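PDB 3RIQ: tailspike protein from Siphovirus 9NA, which recognises the lipopolysaccharide of Salmonella as the phage's receptor-binding protein and probably cleaves its O-antigen chains as an endorhamnosidase. Local coordinates for residues Phe170-His175 and His196-Trp201; Thr192-His197 and Leu221-Asp226. All blocks are in the same frame, centred on the assembly; numbering follows the deposited sequence.

Interaction 1 (Phe170-His175 and His196-Trp201); sequences FTLCNH and HHTTAW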
ATOM      1  N   PHE A 170      11.518   5.408 -28.798  1.00 11.56           N
ATOM      2  CA  PHE A 170      12.477   6.482 -28.508  1.00 10.42           C
ATOM      3  C   PHE A 170      13.852   5.855 -28.581  1.00 12.03           C
ATOM      4  O   PHE A 170      14.191   4.968 -27.758  1.00 13.06           O
ATOM      5  CB  PHE A 170      12.211   7.074 -27.108  1.00 10.84           C
ATOM      6  CG  PHE A 170      10.900   7.767 -27.024  1.00 10.11           C
ATOM      7  CD1 PHE A 170      10.801   9.102 -27.416  1.00 10.85           C
ATOM      8  CD2 PHE A 170       9.752   7.096 -26.579  1.00 10.54           C
ATOM      9  CE1 PHE A 170       9.553   9.790 -27.364  1.00 11.82           C
ATOM     10  CE2 PHE A 170       8.511   7.767 -26.517  1.00 12.11           C
ATOM     11  CZ  PHE A 170       8.405   9.100 -26.943  1.00 11.37           C
ATOM     12  N   THR A 171      14.636   6.317 -29.546  1.00 11.85           N
ATOM     13  CA  THR A 171      15.977   5.754 -29.831  1.00 11.91           C
ATOM     14  C   THR A 171      17.050   6.730 -29.384  1.00 12.81           C
ATOM     15  O   THR A 171      17.087   7.853 -29.877  1.00 11.88           O
ATOM     16  CB  THR A 171      16.108   5.402 -31.322  1.00 12.38           C
ATOM     17  OG1 THR A 171      15.126   4.401 -31.632  1.00 12.58           O
ATOM     18  CG2 THR A 171      17.515   4.855 -31.679  1.00 13.12           C
ATOM     19  N   LEU A 172      17.932   6.292 -28.478  1.00 11.27           N
ATOM     20  CA  LEU A 172      19.031   7.148 -27.950  1.00 12.03           C
ATOM     21  C   LEU A 172      18.503   8.457 -27.335  1.00 12.14           C
ATOM     22  O   LEU A 172      19.098   9.546 -27.525  1.00 13.32           O
ATOM     23  CB  LEU A 172      20.143   7.439 -28.995  1.00 11.58           C
ATOM     24  CG  LEU A 172      20.968   6.218 -29.440  1.00 11.98           C
ATOM     25  CD1 LEU A 172      21.995   6.668 -30.497  1.00 13.30           C
ATOM     26  CD2 LEU A 172      21.710   5.597 -28.257  1.00 13.75           C
ATOM     27  N   CYS A 173      17.384   8.354 -26.611  1.00 11.00           N
ATOM     28  CA  CYS A 173      16.806   9.494 -25.952  1.00 11.24           C
ATOM     29  C   CYS A 173      17.086   9.468 -24.463  1.00 11.30           C
ATOM     30  O   CYS A 173      17.338   8.395 -23.882  1.00 12.02           O
ATOM     31  CB  CYS A 173      15.274   9.534 -26.168  1.00 12.25           C
ATOM     32  SG  CYS A 173      14.800   9.854 -27.929  1.00 12.62           S
ATOM     33  N   ASN A 174      16.964  10.637 -23.832  1.00 11.99           N
ATOM     34  CA  ASN A 174      17.070  10.744 -22.362  1.00 11.89           C
ATOM     35  C   ASN A 174      16.028  11.742 -21.874  1.00 11.39           C
ATOM     36  O   ASN A 174      15.621  12.657 -22.615  1.00 11.47           O
ATOM     37  CB  ASN A 174      18.449  11.249 -21.933  1.00 11.55           C
ATOM     38  CG  ASN A 174      19.561  10.325 -22.352  1.00 13.05           C
ATOM     39  OD1 ASN A 174      19.821   9.298 -21.706  1.00 14.56           O
ATOM     40  ND2 ASN A 174      20.231  10.683 -23.465  1.00 14.80           N
ATOM     41  N   HIS A 175      15.604  11.560 -20.627  1.00 10.94           N
ATOM     42  CA  HIS A 175      14.626  12.450 -19.998  1.00 11.55           C
ATOM     43  C   HIS A 175      13.388  12.624 -20.859  1.00 11.78           C
ATOM     44  O   HIS A 175      12.841  13.744 -20.985  1.00 13.02           O
ATOM     45  CB  HIS A 175      15.276  13.761 -19.555  1.00 12.88           C
ATOM     46  CG  HIS A 175      16.317  13.552 -18.495  1.00 17.86           C
ATOM     47  ND1 HIS A 175      15.992  13.313 -17.175  1.00 24.44           N
ATOM     48  CD2 HIS A 175      17.662  13.444 -18.582  1.00 23.19           C
ATOM     49  CE1 HIS A 175      17.101  13.112 -16.483  1.00 23.91           C
ATOM     50  NE2 HIS A 175      18.128  13.177 -17.318  1.00 26.81           N
ATOM     51  N   HIS A 196      20.545   0.870 -26.792  1.00 12.36           N
ATOM     52  CA  HIS A 196      21.716   0.003 -26.930  1.00 11.87           C
ATOM     53  C   HIS A 196      22.689   0.382 -28.062  1.00 12.94           C
ATOM     54  O   HIS A 196      23.719  -0.253 -28.184  1.00 12.87           O
ATOM     55  CB  HIS A 196      21.282  -1.440 -27.157  1.00 12.84           C
ATOM     56  CG  HIS A 196      20.617  -1.615 -28.482  1.00 11.26           C
ATOM     57  ND1 HIS A 196      19.422  -0.999 -28.789  1.00 13.39           N
ATOM     58  CD2 HIS A 196      21.003  -2.280 -29.594  1.00 12.07           C
ATOM     59  CE1 HIS A 196      19.097  -1.286 -30.037  1.00 12.01           C
ATOM     60  NE2 HIS A 196      20.038  -2.073 -30.546  1.00 13.93           N
ATOM     61  N   HIS A 197      22.368   1.385 -28.878  1.00 12.96           N
ATOM     62  CA  HIS A 197      23.249   1.731 -30.000  1.00 12.68           C
ATOM     63  C   HIS A 197      24.567   2.342 -29.566  1.00 13.65           C
ATOM     64  O   HIS A 197      25.480   2.424 -30.363  1.00 14.71           O
ATOM     65  CB  HIS A 197      22.582   2.637 -31.048  1.00 13.21           C
ATOM     66  CG  HIS A 197      21.457   1.988 -31.798  1.00 13.70           C
ATOM     67  ND1 HIS A 197      20.283   2.648 -32.078  1.00 17.10           N
ATOM     68  CD2 HIS A 197      21.354   0.780 -32.391  1.00 15.33           C
ATOM     69  CE1 HIS A 197      19.482   1.854 -32.769  1.00 14.88           C
ATOM     70  NE2 HIS A 197      20.115   0.715 -32.981  1.00 15.98           N
ATOM     71  N   THR A 198      24.683   2.806 -28.326  1.00 14.72           N
ATOM     72  CA  THR A 198      26.000   3.262 -27.827  1.00 14.62           C
ATOM     73  C   THR A 198      26.302   2.668 -26.461  1.00 14.81           C
ATOM     74  O   THR A 198      25.411   2.069 -25.867  1.00 14.48           O
ATOM     75  CB  THR A 198      26.158   4.808 -27.756  1.00 14.54           C
ATOM     76  OG1 THR A 198      25.559   5.332 -26.563  1.00 15.79           O
ATOM     77  CG2 THR A 198      25.557   5.491 -28.983  1.00 12.94           C
ATOM     78  N   THR A 199      27.523   2.851 -25.955  1.00 13.90           N
ATOM     79  CA  THR A 199      27.854   2.377 -24.606  1.00 14.36           C
ATOM     80  C   THR A 199      27.261   3.240 -23.488  1.00 13.28           C
ATOM     81  O   THR A 199      27.254   2.797 -22.344  1.00 14.60           O
ATOM     82  CB  THR A 199      29.378   2.301 -24.415  1.00 14.31           C
ATOM     83  OG1 THR A 199      29.923   3.583 -24.760  1.00 16.45           O
ATOM     84  CG2 THR A 199      29.998   1.173 -25.298  1.00 15.33           C
ATOM     85  N   ALA A 200      26.741   4.437 -23.783  1.00 14.04           N
ATOM     86  CA  ALA A 200      26.038   5.209 -22.745  1.00 13.18           C
ATOM     87  C   ALA A 200      24.761   4.453 -22.319  1.00 13.66           C
ATOM     88  O   ALA A 200      24.286   3.554 -23.014  1.00 14.49           O
ATOM     89  CB  ALA A 200      25.635   6.589 -23.283  1.00 14.91           C
ATOM     90  N   TRP A 201      24.219   4.829 -21.170  1.00 14.05           N
ATOM     91  CA  TRP A 201      22.965   4.268 -20.644  1.00 13.94           C
ATOM     92  C   TRP A 201      21.899   5.330 -20.723  1.00 13.89           C
ATOM     93  O   TRP A 201      22.118   6.460 -20.271  1.00 14.39           O
ATOM     94  CB  TRP A 201      23.151   3.799 -19.188  1.00 14.85           C
ATOM     95  CG  TRP A 201      24.115   2.672 -19.135  1.00 15.26           C
ATOM     96  CD1 TRP A 201      25.503   2.738 -19.196  1.00 16.01           C
ATOM     97  CD2 TRP A 201      23.790   1.301 -19.049  1.00 15.11           C
ATOM     98  NE1 TRP A 201      26.039   1.471 -19.144  1.00 18.56           N
ATOM     99  CE2 TRP A 201      25.013   0.570 -19.068  1.00 15.68           C
ATOM    100  CE3 TRP A 201      22.580   0.596 -18.972  1.00 15.51           C
ATOM    101  CZ2 TRP A 201      25.058  -0.827 -19.003  1.00 16.41           C
ATOM    102  CZ3 TRP A 201      22.629  -0.805 -18.883  1.00 14.60           C
ATOM    103  CH2 TRP A 201      23.864  -1.498 -18.921  1.00 16.45           C
TER
HETATM  104  O   HOH W   1      22.352   8.291 -22.514  1.00 24.11           O
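The imidazole of His-197 meets Thr-171 at its edge: the methyl CG2 of Thr-171 lies in the ring plane, 3.6 Å from ND1 of His-197, and CG of Leu-172 also sits at the edge, near that plane, while one face of the same ring takes CE1 of His-196, set toward the rim 3.6 Å above the plane. NE2 of His-197 is hydrogen-bonded to a glycerol, probably from the crystallisation liquor. CG2 of Thr-171 stands anti to the backbone N (chi1 of -62° for OG1), which turns the methyl to the histidine and leaves OG1 to hydrogen bonds with Glu-194 and Arg-149.

Leu-172 follows, at the point where strand 166-171 gives way to a turn, its side chain crossing that of His-197 at about a right angle. Its CD1 lies 4.1 Å from CB of His-197, and its CD2 is 3.9 Å from CG2 of Thr-198. The hydroxyl of Thr-198 serves its own loop instead, OG1 accepting from the backbone N of Ala-200 at 3.2 Å in an ST turn.

At the far end a water donates to OD1 of Asn-174 at 2.8 Å and to the carbonyl O of Trp-201 at 2.9 Å. OD1 of Asn-174 also accepts from Thr-203 N, and its ND2 bonds Asn-154.

Between 170-175 and 196-201 themselves the contact is thus apolar and ring-edge packing plus one water; direct bonds between the coils come from flanking residues such as Thr-203. The water supplies the protons that two facing acceptors, 3.9 Å apart, cannot give each other.

Interaction 2 (Thr192-His197 and Leu221-Asp226); sequences TFENHH and LFIRND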
ATOM      1  N   THR A 192       8.729   2.221 -26.070  1.00 11.93           N
ATOM      2  CA  THR A 192      10.043   1.592 -25.917  1.00 11.48           C
ATOM      3  C   THR A 192      11.122   2.642 -25.797  1.00 11.65           C
ATOM      4  O   THR A 192      11.167   3.571 -26.606  1.00 12.51           O
ATOM      5  CB  THR A 192      10.393   0.715 -27.162  1.00 11.10           C
ATOM      6  OG1 THR A 192       9.407  -0.290 -27.364  1.00 13.21           O
ATOM      7  CG2 THR A 192      11.790   0.067 -27.033  1.00 12.59           C
ATOM      8  N   PHE A 193      12.020   2.479 -24.819  1.00 11.39           N
ATOM      9  CA  PHE A 193      13.201   3.349 -24.698  1.00 11.30           C
ATOM     10  C   PHE A 193      14.408   2.519 -25.109  1.00 12.58           C
ATOM     11  O   PHE A 193      14.869   1.633 -24.354  1.00 12.57           O
ATOM     12  CB  PHE A 193      13.333   3.920 -23.285  1.00 11.77           C
ATOM     13  CG  PHE A 193      12.116   4.662 -22.837  1.00 10.38           C
ATOM     14  CD1 PHE A 193      11.805   5.902 -23.416  1.00 11.53           C
ATOM     15  CD2 PHE A 193      11.269   4.126 -21.848  1.00 11.71           C
ATOM     16  CE1 PHE A 193      10.677   6.621 -23.031  1.00 10.52           C
ATOM     17  CE2 PHE A 193      10.129   4.862 -21.433  1.00 11.81           C
ATOM     18  CZ  PHE A 193       9.847   6.101 -22.029  1.00 10.65           C
ATOM     19  N   GLU A 194      14.870   2.738 -26.350  1.00 12.00           N
ATOM     20  CA  GLU A 194      15.880   1.882 -26.986  1.00 13.25           C
ATOM     21  C   GLU A 194      17.235   2.580 -26.975  1.00 13.45           C
ATOM     22  O   GLU A 194      17.448   3.497 -27.781  1.00 13.56           O
ATOM     23  CB  GLU A 194      15.437   1.630 -28.432  1.00 13.40           C
ATOM     24  CG  GLU A 194      16.367   0.749 -29.238  1.00 15.75           C
ATOM     25  CD  GLU A 194      15.977   0.730 -30.695  1.00 16.61           C
ATOM     26  OE1 GLU A 194      15.716   1.771 -31.265  1.00 15.56           O
ATOM     27  OE2 GLU A 194      15.922  -0.339 -31.296  1.00 21.03           O
ATOM     28  N   ASN A 195      18.144   2.171 -26.072  1.00 12.02           N
ATOM     29  CA  ASN A 195      19.434   2.871 -25.912  1.00 12.79           C
ATOM     30  C   ASN A 195      20.677   2.008 -26.122  1.00 12.93           C
ATOM     31  O   ASN A 195      21.765   2.388 -25.732  1.00 13.80           O
ATOM     32  CB  ASN A 195      19.495   3.604 -24.554  1.00 12.35           C
ATOM     33  CG  ASN A 195      18.464   4.723 -24.450  1.00 13.28           C
ATOM     34  OD1 ASN A 195      17.293   4.464 -24.257  1.00 13.67           O
ATOM     35  ND2 ASN A 195      18.890   5.943 -24.631  1.00 11.41           N
ATOM     36  N   HIS A 196      20.545   0.870 -26.792  1.00 12.36           N
ATOM     37  CA  HIS A 196      21.716   0.003 -26.930  1.00 11.87           C
ATOM     38  C   HIS A 196      22.689   0.382 -28.062  1.00 12.94           C
ATOM     39  O   HIS A 196      23.719  -0.253 -28.184  1.00 12.87           O
ATOM     40  CB  HIS A 196      21.282  -1.440 -27.157  1.00 12.84           C
ATOM     41  CG  HIS A 196      20.617  -1.615 -28.482  1.00 11.26           C
ATOM     42  ND1 HIS A 196      19.422  -0.999 -28.789  1.00 13.39           N
ATOM     43  CD2 HIS A 196      21.003  -2.280 -29.594  1.00 12.07           C
ATOM     44  CE1 HIS A 196      19.097  -1.286 -30.037  1.00 12.01           C
ATOM     45  NE2 HIS A 196      20.038  -2.073 -30.546  1.00 13.93           N
ATOM     46  N   HIS A 197      22.368   1.385 -28.878  1.00 12.96           N
ATOM     47  CA  HIS A 197      23.249   1.731 -30.000  1.00 12.68           C
ATOM     48  C   HIS A 197      24.567   2.342 -29.566  1.00 13.65           C
ATOM     49  O   HIS A 197      25.480   2.424 -30.363  1.00 14.71           O
ATOM     50  CB  HIS A 197      22.582   2.637 -31.048  1.00 13.21           C
ATOM     51  CG  HIS A 197      21.457   1.988 -31.798  1.00 13.70           C
ATOM     52  ND1 HIS A 197      20.283   2.648 -32.078  1.00 17.10           N
ATOM     53  CD2 HIS A 197      21.354   0.780 -32.391  1.00 15.33           C
ATOM     54  CE1 HIS A 197      19.482   1.854 -32.769  1.00 14.88           C
ATOM     55  NE2 HIS A 197      20.115   0.715 -32.981  1.00 15.98           N
ATOM     56  N   LEU A 221       8.823  -0.964 -22.576  1.00 11.13           N
ATOM     57  CA  LEU A 221      10.028  -1.788 -22.714  1.00 10.84           C
ATOM     58  C   LEU A 221      11.279  -0.914 -22.584  1.00 11.32           C
ATOM     59  O   LEU A 221      11.375   0.149 -23.240  1.00 12.17           O
ATOM     60  CB  LEU A 221      10.008  -2.477 -24.088  1.00 11.25           C
ATOM     61  CG  LEU A 221      11.258  -3.309 -24.425  1.00 11.27           C
ATOM     62  CD1 LEU A 221      11.331  -4.529 -23.526  1.00 13.74           C
ATOM     63  CD2 LEU A 221      11.221  -3.730 -25.861  1.00 13.34           C
ATOM     64  N   PHE A 222      12.193  -1.316 -21.705  1.00 11.06           N
ATOM     65  CA  PHE A 222      13.483  -0.610 -21.479  1.00 11.02           C
ATOM     66  C   PHE A 222      14.667  -1.407 -22.035  1.00 11.70           C
ATOM     67  O   PHE A 222      14.771  -2.614 -21.787  1.00 12.13           O
ATOM     68  CB  PHE A 222      13.732  -0.380 -19.984  1.00 10.78           C
ATOM     69  CG  PHE A 222      12.744   0.564 -19.352  1.00 10.25           C
ATOM     70  CD1 PHE A 222      13.008   1.933 -19.271  1.00 12.14           C
ATOM     71  CD2 PHE A 222      11.497   0.101 -18.919  1.00 11.11           C
ATOM     72  CE1 PHE A 222      12.072   2.826 -18.729  1.00 11.97           C
ATOM     73  CE2 PHE A 222      10.564   0.997 -18.369  1.00 12.78           C
ATOM     74  CZ  PHE A 222      10.844   2.346 -18.291  1.00 12.33           C
ATOM     75  N   ILE A 223      15.526  -0.724 -22.807  1.00 11.74           N
ATOM     76  CA  ILE A 223      16.738  -1.308 -23.366  1.00 11.77           C
ATOM     77  C   ILE A 223      17.927  -0.414 -23.014  1.00 12.20           C
ATOM     78  O   ILE A 223      17.964   0.759 -23.422  1.00 11.18           O
ATOM     79  CB  ILE A 223      16.584  -1.417 -24.918  1.00 12.19           C
ATOM     80  CG1 ILE A 223      15.536  -2.466 -25.264  1.00 12.08           C
ATOM     81  CG2 ILE A 223      17.940  -1.706 -25.616  1.00 12.43           C
ATOM     82  CD1 ILE A 223      14.986  -2.356 -26.725  1.00 13.94           C
ATOM     83  N   ARG A 224      18.872  -0.957 -22.237  1.00 10.80           N
ATOM     84  CA  ARG A 224      20.094  -0.221 -21.827  1.00 11.44           C
ATOM     85  C   ARG A 224      19.764   1.135 -21.188  1.00 11.65           C
ATOM     86  O   ARG A 224      20.322   2.192 -21.582  1.00 11.25           O
ATOM     87  CB  ARG A 224      21.133  -0.070 -22.984  1.00 12.57           C
ATOM     88  CG  ARG A 224      22.541   0.153 -22.455  1.00 11.75           C
ATOM     89  CD  ARG A 224      23.597   0.213 -23.597  1.00 12.80           C
ATOM     90  NE  ARG A 224      24.927   0.496 -23.009  1.00 12.11           N
ATOM     91  CZ  ARG A 224      25.746  -0.425 -22.496  1.00 12.62           C
ATOM     92  NH1 ARG A 224      25.437  -1.726 -22.548  1.00 13.45           N
ATOM     93  NH2 ARG A 224      26.930  -0.058 -21.978  1.00 14.67           N
ATOM     94  N   ASN A 225      18.832   1.101 -20.223  1.00 10.68           N
ATOM     95  CA  ASN A 225      18.518   2.276 -19.387  1.00 11.66           C
ATOM     96  C   ASN A 225      19.060   2.073 -17.973  1.00 11.66           C
ATOM     97  O   ASN A 225      19.040   0.945 -17.449  1.00 13.01           O
ATOM     98  CB  ASN A 225      17.000   2.564 -19.339  1.00 12.24           C
ATOM     99  CG  ASN A 225      16.512   3.376 -20.540  1.00 11.18           C
ATOM    100  OD1 ASN A 225      15.902   4.454 -20.363  1.00 12.21           O
ATOM    101  ND2 ASN A 225      16.764   2.883 -21.766  1.00 11.80           N
ATOM    102  N   ASP A 226      19.554   3.156 -17.365  1.00 11.52           N
ATOM    103  CA  ASP A 226      20.023   3.155 -15.976  1.00 12.16           C
ATOM    104  C   ASP A 226      19.515   4.417 -15.314  1.00 11.78           C
ATOM    105  O   ASP A 226      19.880   5.536 -15.732  1.00 12.30           O
ATOM    106  CB  ASP A 226      21.555   3.088 -15.964  1.00 12.79           C
ATOM    107  CG  ASP A 226      22.143   2.958 -14.565  1.00 13.18           C
ATOM    108  OD1 ASP A 226      21.425   3.161 -13.543  1.00 12.63           O
ATOM    109  OD2 ASP A 226      23.369   2.623 -14.494  1.00 16.13           O
TER
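Phe-193 and Phe-222 lie side by side and point the same way, one from each of two parallel strands, with CD2 of Phe-193 3.5 Å from CE1 of Phe-222. Their ring planes are inclined at 38°, an oblique pairing with centroids 5.4 Å apart. Thr-192 beside Leu-221 and Glu-194 beside Ile-223 occupy the other face of the sheet, where CD1 of Ile-223 reaches CG2 of Thr-192. The side chains of His-196 and Ile-223 lie side by side, CG2 of Ile-223 3.6 Å from ND1 of His-196; chi1 of 68° places the histidine CG beside that methyl.

The backbone ladder includes Phe-193 N to Leu-221 O and Ile-223 N to Phe-193 O, both 2.9 Å. Beyond it, Asn-195 and Asn-225 cross with their amide planes 81° apart, ND2 of Asn-225 donating to OD1 of Asn-195 at 3.0 Å from above its carbonyl plane. The same ND2 donates to Ile-223 O at 2.9 Å, and Asn-195 N reaches that oxygen from the opposite face, so two donors grip it as the strands end.

These are successive coils of the right-handed beta-helix. Strand 184-194 lies between 166-171 and 220-223, and 220-223 pairs onward with 249-250. Ile-255 of strand 254-255 packs on both His-196 and Ile-223, while Asn-205 bonds OD1 of Asn-225 and touches Phe-193.

Interactions 1 and 2 lie with their centres about 6 Å apart and share His-196 and His-197, where the chain leaves strand 184-194. The order along the chain is 170-175, 192-197 running on into 196-201, then 221-226, so three successive coils of the parallel beta-helix are joined. Strand 166-171 borders 184-194 on the side away from 220-223, and the backbone bond from Glu-194 N to Phe-170 O (2.7 Å) ties the two contacts directly. Arg-224 returns from the third coil to the 196-201 loop, bonding the carbonyls of Thr-199 and Ala-200 and forming a cation-pi contact with Trp-201. Interaction 2 is a buried parallel ladder; interaction 1 packs the following loop at the surface.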